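PDB 6N2B: tapirin from Caldicellulosiruptor kristjanssonii, which binds cellulose, probably through its C-terminal beta-helical domain, and is thought to let this extremely thermophilic bacterium adhere to plant biomass. Local coordinates for residues G366-A372 against T387-T393. Coordinates in Å, arbitrary orientation, origin at the centre of the assembly. Residue numbers count along the deposited sequence, not the author numbering.
Sequences GRVFIEA and TIEGPGT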
# COMPACT_ATOMS: atom_id res chain seq x y z
N GLY A 366 -4.02 -17.05 23.10
CA GLY A 366 -3.15 -17.04 21.94
C GLY A 366 -2.52 -18.40 21.72
O GLY A 366 -2.33 -19.18 22.66
N ARG A 367 -2.22 -18.70 20.47
CA ARG A 367 -1.59 -19.96 20.10
C ARG A 367 -0.43 -19.68 19.16
O ARG A 367 -0.54 -18.85 18.26
CB ARG A 367 -2.59 -20.91 19.43
CG ARG A 367 -3.87 -21.11 20.23
CD ARG A 367 -4.54 -22.46 19.96
NE ARG A 367 -4.74 -22.76 18.54
CZ ARG A 367 -5.53 -22.07 17.71
NH1 ARG A 367 -6.21 -21.01 18.14
NH2 ARG A 367 -5.64 -22.45 16.44
N VAL A 368 0.70 -20.35 19.39
CA VAL A 368 1.79 -20.36 18.42
C VAL A 368 1.99 -21.80 18.00
O VAL A 368 2.21 -22.68 18.84
CB VAL A 368 3.10 -19.79 18.99
CG1 VAL A 368 4.29 -20.29 18.16
CG2 VAL A 368 3.05 -18.29 19.04
N PHE A 369 1.93 -22.06 16.70
CA PHE A 369 2.16 -23.38 16.15
C PHE A 369 3.46 -23.37 15.37
O PHE A 369 3.65 -22.54 14.49
CB PHE A 369 0.98 -23.78 15.26
CG PHE A 369 0.98 -25.22 14.87
CD1 PHE A 369 1.67 -25.66 13.74
CD2 PHE A 369 0.25 -26.15 15.61
CE1 PHE A 369 1.66 -27.00 13.36
CE2 PHE A 369 0.23 -27.50 15.24
CZ PHE A 369 0.93 -27.92 14.12
N ILE A 370 4.36 -24.28 15.70
CA ILE A 370 5.62 -24.45 14.98
C ILE A 370 5.53 -25.73 14.16
O ILE A 370 5.40 -26.83 14.72
CB ILE A 370 6.81 -24.46 15.94
CG1 ILE A 370 6.67 -23.29 16.90
CG2 ILE A 370 8.13 -24.40 15.17
CD1 ILE A 370 7.50 -23.40 18.11
N GLU A 371 5.59 -25.59 12.85
CA GLU A 371 5.41 -26.77 12.03
C GLU A 371 6.68 -27.60 12.00
O GLU A 371 7.76 -27.15 12.42
CB GLU A 371 4.97 -26.39 10.61
CG GLU A 371 3.47 -26.15 10.51
CD GLU A 371 3.03 -25.71 9.13
OE1 GLU A 371 3.90 -25.58 8.23
OE2 GLU A 371 1.80 -25.51 8.94
N ALA A 372 6.53 -28.83 11.53
CA ALA A 372 7.68 -29.72 11.40
C ALA A 372 8.73 -29.09 10.50
O ALA A 372 8.42 -28.56 9.43
CB ALA A 372 7.23 -31.07 10.84
N THR A 387 -0.87 -21.21 24.46
CA THR A 387 -0.34 -22.49 24.07
C THR A 387 0.78 -22.31 23.06
O THR A 387 0.84 -21.32 22.33
CB THR A 387 -1.45 -23.37 23.49
OG1 THR A 387 -1.02 -24.73 23.53
CG2 THR A 387 -1.75 -22.98 22.05
N ILE A 388 1.72 -23.26 23.06
CA ILE A 388 2.59 -23.52 21.92
C ILE A 388 2.59 -25.02 21.68
O ILE A 388 2.97 -25.79 22.57
CB ILE A 388 4.02 -23.02 22.14
CG1 ILE A 388 4.06 -21.51 22.23
CG2 ILE A 388 4.92 -23.43 20.99
CD1 ILE A 388 4.81 -21.06 23.39
N GLU A 389 2.14 -25.44 20.50
CA GLU A 389 2.13 -26.85 20.15
C GLU A 389 2.85 -27.00 18.81
O GLU A 389 3.55 -26.11 18.32
CB GLU A 389 0.70 -27.41 20.14
CG GLU A 389 -0.27 -26.75 21.11
CD GLU A 389 -1.34 -27.72 21.66
OE1 GLU A 389 -1.12 -28.97 21.62
OE2 GLU A 389 -2.40 -27.26 22.12
N GLY A 390 2.66 -28.15 18.18
CA GLY A 390 3.27 -28.44 16.91
C GLY A 390 4.58 -29.18 17.03
O GLY A 390 5.26 -29.13 18.06
N PRO A 391 4.98 -29.86 15.96
CA PRO A 391 6.15 -30.75 16.00
C PRO A 391 7.49 -30.09 15.74
O PRO A 391 8.50 -30.80 15.65
CB PRO A 391 5.83 -31.75 14.87
CG PRO A 391 5.04 -30.93 13.87
CD PRO A 391 4.24 -29.94 14.68
N GLY A 392 7.56 -28.77 15.62
CA GLY A 392 8.82 -28.12 15.37
C GLY A 392 9.56 -27.71 16.65
O GLY A 392 9.03 -27.80 17.76
N THR A 393 10.78 -27.24 16.45
CA THR A 393 11.67 -26.83 17.53
C THR A 393 11.37 -25.43 18.03
O THR A 393 11.19 -24.49 17.25
CB THR A 393 13.11 -26.89 17.03
OG1 THR A 393 13.37 -28.19 16.49
CG2 THR A 393 14.09 -26.55 18.15
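The O of G366 opens the parallel pairing, accepting a hydrogen bond from T387 N at 3.1 Å. R367 lies level with T387, and its aliphatic CG rests 3.4 Å from CG2 of T387; beta-branched threonine suits this extended backbone, while its OG1 is hydrogen-bonded to OE2 of E389. V368 N donates to T387 O (3.1 Å) and V368 O accepts from E389 N (3.2 Å). Its side chain turns to the opposite face, where compact apolar groups fill the interior: V368 CB meets I388 CG1 at 3.8 Å. F369 returns to the face of R367, its flat ring receiving a CH-pi contact from G390 CA, 3.8 Å from the ring centroid. I370 donates N to E389 O (3.3 Å) and accepts at O from G392 N (3.0 Å), bypassing P391, whose nitrogen has no hydrogen. Its long branched side chain reaches I388, CD1 to CG2 at 3.9 Å, and with V368 packs on L376. A CB at G390 would strike I370 O, and one at G392 E371 O and I370 CG2, so glycine fits both. E371 points away, its OE1 hydrogen-bonded to S351 N, and A372 CB touches P391 CG at 3.7 Å. Such in-register stacking of successive coils, strand 346-349 preceding, defines a parallel beta-helix, here near its last turn.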